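Local coordinates for DUF411 domain-containing protein (Pseudomonas aeruginosa, PDB 6WIS) that probably takes part in bacterial copper resistance, holding a cysteine-bridged cluster of four copper ions, at residues A[39-42]-A[43-47]; A[62-65]-A[66-70]. All coordinates share one frame; numbering follows the deposited sequence.

Contact 1: residues A[39-42]-A[43-47]; sequences SAVK and SRLGV
R44 runs back along helix 38-45 over the turn that carries A40, and its side chain can be followed atom by atom. Its CB sits 3.2 Å from the carbonyl oxygen A40 O, the same oxygen that accepts the backbone hydrogen bond from R44 N. CG keeps close, 3.3 Å from A40 O, because chi1 of -77° sets it beside the backbone N and turns the chain toward the preceding turn. CD follows at 3.5 Å from A40 O, and the chain then stays extended to NE, which lies 4.2 Å from A40 CB. The guanidinium ends with that methyl over one of its faces.

At the residue before A40, S39 O is gripped twice by a single residue. S43 N gives the regular helical bond to it at 2.9 Å. With chi1 at 76°, the hydroxyl lies between its own N and carbonyl carbon, and S43 OG donates to S39 O at 3.1 Å. The two donors come in from opposite faces of the carbonyl plane.

V41 and L45 lie side by side and point the same way, CG1 of V41 meeting CD1 of L45 at 3.9 Å. Beyond L45 the helix stops in a Schellman motif. G46, with phi of 85°, is the C-prime residue; its N makes a weak bond to S43 O, while V47 N bonds firmly to K42 O at 3.0 Å. That reversal sets the V47 side chain against K42, CB to CB. Chemically, then, donors of residues 43-47 meet the S39 to K42 carbonyls, and the helix joins the sheet in two ways: L45 and V47 by packing, the K42 ammonium by a salt bridge to E65 and a hydrogen bond to T56.

Contact 2: residues A[62-65]-A[66-70]; sequences KFVE and GHVPA. With CU (copper (II) ion), chain D.
E65 OE2 is gripped by two groups from other parts of the chain, the backbone N of S53 and the ammonium of K42 of helix 38-45, while OE1 of the same carboxylate bonds to the hydroxyl of T56. CG anti to the backbone N (chi1 -176°) and a bend at chi2 bring the carboxylate to these three partners. On the backbone, E65 O lies 3.5 Å from V68 CG2.

G66, at phi 82°, takes the chain out of strand 62-65. H67 is then the centre of an inverse gamma turn, closed by a weak bond of 2.8 Å from V68 N to G66 O. The turn folds V68 back toward the strand, so that its CG2 lies 3.7 Å from V64 CG1, the two side chains crossing at a slant and both packing on I73 of helix 70-77.

The imidazole of H67 reaches the copper cluster. Its NE2 binds a copper ion at 2.1 Å, and C15 and C54 complete that site. ND1 is hydrogen-bonded to P95 O, so both ring nitrogens are held, and the rings of W19 and H55 meet that of H67 edge-to-face.

Contact 1 closes a helix at the surface and contact 2 leads from the central sheet into the copper cluster; their centres are about 14 Å apart, yet they touch directly. The polar joint is a salt bridge, K42 NZ to E65 OE2 at 2.8 Å. Next to it V47 CG2 packs 3.7 Å from E65 OE1, and L45 O comes 3.4 Å from F63 CD2, which brings the end of the helix down on strand 62-65. Metals lie by both: the V41 side chain is about 4 Å from a bound zinc and that of K42 about 8 Å from a copper, whereas H67 of segment 66-70 is itself a copper ligand.

Contact 1: residues A[39-42]-A[43-47]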
ATOM      1  N   SER A  39       0.662  -2.731  14.989  1.00 32.06           N
ATOM      2  CA  SER A  39       2.083  -2.550  15.297  1.00 39.01           C
ATOM      3  C   SER A  39       2.893  -3.807  14.992  1.00 29.87           C
ATOM      4  O   SER A  39       3.964  -3.736  14.372  1.00 33.02           O
ATOM      5  CB  SER A  39       2.260  -2.157  16.765  1.00 37.05           C
ATOM      6  OG  SER A  39       2.119  -0.759  16.896  1.00 56.09           O
ATOM      7  N   ALA A  40       2.412  -4.965  15.445  1.00 30.53           N
ATOM      8  CA  ALA A  40       3.097  -6.221  15.145  1.00 31.79           C
ATOM      9  C   ALA A  40       3.158  -6.469  13.642  1.00 35.42           C
ATOM     10  O   ALA A  40       4.187  -6.914  13.118  1.00 31.88           O
ATOM     11  CB  ALA A  40       2.398  -7.394  15.834  1.00 30.17           C
ATOM     12  N   VAL A  41       2.054  -6.206  12.932  1.00 31.50           N
ATOM     13  CA  VAL A  41       2.026  -6.494  11.500  1.00 32.52           C
ATOM     14  C   VAL A  41       3.058  -5.635  10.783  1.00 28.57           C
ATOM     15  O   VAL A  41       3.865  -6.127   9.992  1.00 28.69           O
ATOM     16  CB  VAL A  41       0.613  -6.279  10.920  1.00 33.93           C
ATOM     17  CG1 VAL A  41       0.668  -6.353   9.391  1.00 30.28           C
ATOM     18  CG2 VAL A  41      -0.368  -7.317  11.460  1.00 29.50           C
ATOM     19  N   LYS A  42       3.080  -4.343  11.092  1.00 28.77           N
ATOM     20  CA  LYS A  42       3.957  -3.448  10.360  1.00 29.20           C
ATOM     21  C   LYS A  42       5.414  -3.697  10.725  1.00 34.82           C
ATOM     22  O   LYS A  42       6.288  -3.727   9.844  1.00 28.82           O
ATOM     23  CB  LYS A  42       3.571  -1.993  10.636  1.00 31.44           C
ATOM     24  CG  LYS A  42       2.261  -1.537   9.954  1.00 28.39           C
ATOM     25  CD  LYS A  42       2.136  -0.015  10.071  1.00 28.25           C
ATOM     26  CE  LYS A  42       0.668   0.403  10.083  1.00 29.81           C
ATOM     27  NZ  LYS A  42      -0.077  -0.171   8.905  1.00 31.43           N
ATOM     28  N   SER A  43       5.695  -3.900  12.016  1.00 27.54           N
ATOM     29  CA  SER A  43       7.085  -4.096  12.416  1.00 35.85           C
ATOM     30  C   SER A  43       7.624  -5.430  11.921  1.00 31.63           C
ATOM     31  O   SER A  43       8.797  -5.519  11.560  1.00 39.48           O
ATOM     32  CB  SER A  43       7.235  -3.992  13.932  1.00 37.01           C
ATOM     33  OG  SER A  43       6.752  -5.163  14.536  1.00 49.48           O
ATOM     34  N   ARG A  44       6.787  -6.466  11.848  1.00 31.06           N
ATOM     35  CA  ARG A  44       7.285  -7.732  11.324  1.00 33.79           C
ATOM     36  C   ARG A  44       7.575  -7.653   9.832  1.00 39.91           C
ATOM     37  O   ARG A  44       8.479  -8.339   9.343  1.00 33.99           O
ATOM     38  CB  ARG A  44       6.299  -8.851  11.621  1.00 37.13           C
ATOM     39  CG  ARG A  44       6.387  -9.308  13.072  1.00 34.38           C
ATOM     40  CD  ARG A  44       5.260 -10.259  13.441  1.00 39.14           C
ATOM     41  NE  ARG A  44       5.185 -10.412  14.896  1.00 41.45           N
ATOM     42  CZ  ARG A  44       4.486 -11.354  15.519  1.00 37.68           C
ATOM     43  NH1 ARG A  44       3.799 -12.248  14.831  1.00 46.09           N
ATOM     44  NH2 ARG A  44       4.483 -11.397  16.836  1.00 43.31           N
ATOM     45  N   LEU A  45       6.826  -6.834   9.093  1.00 33.30           N
ATOM     46  CA  LEU A  45       7.063  -6.690   7.665  1.00 33.83           C
ATOM     47  C   LEU A  45       8.176  -5.703   7.358  1.00 35.17           C
ATOM     48  O   LEU A  45       8.627  -5.639   6.210  1.00 29.58           O
ATOM     49  CB  LEU A  45       5.758  -6.258   6.977  1.00 33.86           C
ATOM     50  CG  LEU A  45       4.683  -7.346   6.866  1.00 29.70           C
ATOM     51  CD1 LEU A  45       3.329  -6.744   6.593  1.00 32.31           C
ATOM     52  CD2 LEU A  45       5.043  -8.318   5.740  1.00 34.73           C
ATOM     53  N   GLY A  46       8.622  -4.929   8.349  1.00 32.97           N
ATOM     54  CA  GLY A  46       9.666  -3.957   8.122  1.00 32.93           C
ATOM     55  C   GLY A  46       9.190  -2.620   7.604  1.00 33.53           C
ATOM     56  O   GLY A  46       9.966  -1.902   6.966  1.00 30.91           O
ATOM     57  N   VAL A  47       7.940  -2.249   7.867  1.00 27.24           N
ATOM     58  CA  VAL A  47       7.467  -0.933   7.447  1.00 30.68           C
ATOM     59  C   VAL A  47       8.120   0.111   8.341  1.00 34.23           C
ATOM     60  O   VAL A  47       7.938   0.055   9.564  1.00 32.24           O
ATOM     61  CB  VAL A  47       5.939  -0.820   7.531  1.00 26.07           C
ATOM     62  CG1 VAL A  47       5.496   0.599   7.093  1.00 26.18           C
ATOM     63  CG2 VAL A  47       5.255  -1.945   6.718  1.00 22.40           C
TER

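Contact 2: residues A[62-65]-A[66-70]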
ATOM      1  N   LYS A  62       6.149  -9.110  -0.380  1.00 37.55           N
ATOM      2  CA  LYS A  62       6.502  -7.702  -0.225  1.00 31.95           C
ATOM      3  C   LYS A  62       5.322  -6.930   0.360  1.00 32.62           C
ATOM      4  O   LYS A  62       4.160  -7.282   0.119  1.00 29.04           O
ATOM      5  CB  LYS A  62       6.904  -7.107  -1.571  1.00 32.22           C
ATOM      6  CG  LYS A  62       7.925  -7.968  -2.331  1.00 32.83           C
ATOM      7  CD  LYS A  62       8.408  -7.261  -3.586  1.00 33.09           C
ATOM      8  CE  LYS A  62       9.535  -8.072  -4.263  1.00 27.87           C
ATOM      9  NZ  LYS A  62      10.093  -7.238  -5.350  1.00 36.11           N
ATOM     10  N   PHE A  63       5.616  -5.886   1.138  1.00 29.27           N
ATOM     11  CA  PHE A  63       4.542  -5.118   1.770  1.00 29.38           C
ATOM     12  C   PHE A  63       4.103  -3.951   0.886  1.00 27.48           C
ATOM     13  O   PHE A  63       4.880  -3.400   0.106  1.00 25.76           O
ATOM     14  CB  PHE A  63       4.936  -4.606   3.171  1.00 25.71           C
ATOM     15  CG  PHE A  63       6.041  -3.561   3.195  1.00 26.94           C
ATOM     16  CD1 PHE A  63       5.786  -2.236   2.864  1.00 24.38           C
ATOM     17  CD2 PHE A  63       7.315  -3.903   3.638  1.00 28.41           C
ATOM     18  CE1 PHE A  63       6.786  -1.296   2.913  1.00 30.54           C
ATOM     19  CE2 PHE A  63       8.317  -2.968   3.705  1.00 29.82           C
ATOM     20  CZ  PHE A  63       8.060  -1.664   3.344  1.00 28.64           C
ATOM     21  N   VAL A  64       2.835  -3.581   1.030  1.00 26.88           N
ATOM     22  CA  VAL A  64       2.201  -2.502   0.273  1.00 20.73           C
ATOM     23  C   VAL A  64       1.533  -1.649   1.341  1.00 24.71           C
ATOM     24  O   VAL A  64       0.507  -2.044   1.896  1.00 23.69           O
ATOM     25  CB  VAL A  64       1.173  -3.018  -0.743  1.00 23.57           C
ATOM     26  CG1 VAL A  64       0.478  -1.844  -1.461  1.00 19.87           C
ATOM     27  CG2 VAL A  64       1.846  -4.002  -1.782  1.00 21.70           C
ATOM     28  N   GLU A  65       2.150  -0.529   1.694  1.00 26.26           N
ATOM     29  CA  GLU A  65       1.705   0.278   2.821  1.00 24.63           C
ATOM     30  C   GLU A  65       0.871   1.436   2.293  1.00 24.06           C
ATOM     31  O   GLU A  65       1.373   2.274   1.540  1.00 22.74           O
ATOM     32  CB  GLU A  65       2.901   0.791   3.627  1.00 25.38           C
ATOM     33  CG  GLU A  65       2.519   1.573   4.883  1.00 22.38           C
ATOM     34  CD  GLU A  65       1.881   0.691   5.957  1.00 30.98           C
ATOM     35  OE1 GLU A  65       1.962  -0.544   5.798  1.00 31.71           O
ATOM     36  OE2 GLU A  65       1.306   1.223   6.955  1.00 26.44           O
ATOM     37  N   GLY A  66      -0.394   1.471   2.663  1.00 24.66           N
ATOM     38  CA  GLY A  66      -1.205   2.604   2.261  1.00 21.90           C
ATOM     39  C   GLY A  66      -1.766   2.533   0.843  1.00 25.88           C
ATOM     40  O   GLY A  66      -1.853   1.477   0.190  1.00 23.27           O
ATOM     41  N   HIS A  67      -2.186   3.703   0.374  1.00 22.68           N
ATOM     42  CA  HIS A  67      -2.981   3.822  -0.849  1.00 24.77           C
ATOM     43  C   HIS A  67      -2.095   3.835  -2.103  1.00 26.35           C
ATOM     44  O   HIS A  67      -2.089   4.781  -2.889  1.00 23.94           O
ATOM     45  CB  HIS A  67      -3.862   5.060  -0.733  1.00 24.47           C
ATOM     46  CG  HIS A  67      -4.957   4.904   0.281  1.00 22.94           C
ATOM     47  ND1 HIS A  67      -6.217   4.453  -0.050  1.00 24.55           N
ATOM     48  CD2 HIS A  67      -4.962   5.074   1.623  1.00 20.60           C
ATOM     49  CE1 HIS A  67      -6.955   4.361   1.041  1.00 26.88           C
ATOM     50  NE2 HIS A  67      -6.219   4.727   2.074  1.00 21.12           N
ATOM     51  N   VAL A  68      -1.351   2.742  -2.284  1.00 27.18           N
ATOM     52  CA  VAL A  68      -0.493   2.570  -3.472  1.00 23.12           C
ATOM     53  C   VAL A  68      -1.362   2.252  -4.684  1.00 24.03           C
ATOM     54  O   VAL A  68      -2.194   1.328  -4.617  1.00 23.51           O
ATOM     55  CB  VAL A  68       0.523   1.449  -3.244  1.00 24.89           C
ATOM     56  CG1 VAL A  68       1.438   1.324  -4.480  1.00 19.92           C
ATOM     57  CG2 VAL A  68       1.370   1.672  -1.947  1.00 23.99           C
ATOM     58  N   PRO A  69      -1.207   2.954  -5.806  1.00 22.93           N
ATOM     59  CA  PRO A  69      -1.987   2.607  -7.001  1.00 23.45           C
ATOM     60  C   PRO A  69      -1.626   1.220  -7.520  1.00 26.12           C
ATOM     61  O   PRO A  69      -0.483   0.771  -7.403  1.00 20.48           O
ATOM     62  CB  PRO A  69      -1.590   3.700  -8.008  1.00 25.23           C
ATOM     63  CG  PRO A  69      -1.221   4.888  -7.116  1.00 28.18           C
ATOM     64  CD  PRO A  69      -0.473   4.224  -5.977  1.00 24.65           C
ATOM     65  N   ALA A  70      -2.612   0.566  -8.144  1.00 25.58           N
ATOM     66  CA  ALA A  70      -2.421  -0.789  -8.663  1.00 25.37           C
ATOM     67  C   ALA A  70      -1.203  -0.891  -9.581  1.00 29.98           C
ATOM     68  O   ALA A  70      -0.410  -1.834  -9.469  1.00 28.82           O
ATOM     69  CB  ALA A  70      -3.683  -1.246  -9.399  1.00 26.49           C
TER
HETATM   70 CU    CU D 202      -7.013   4.733   4.026  1.00 26.31          CU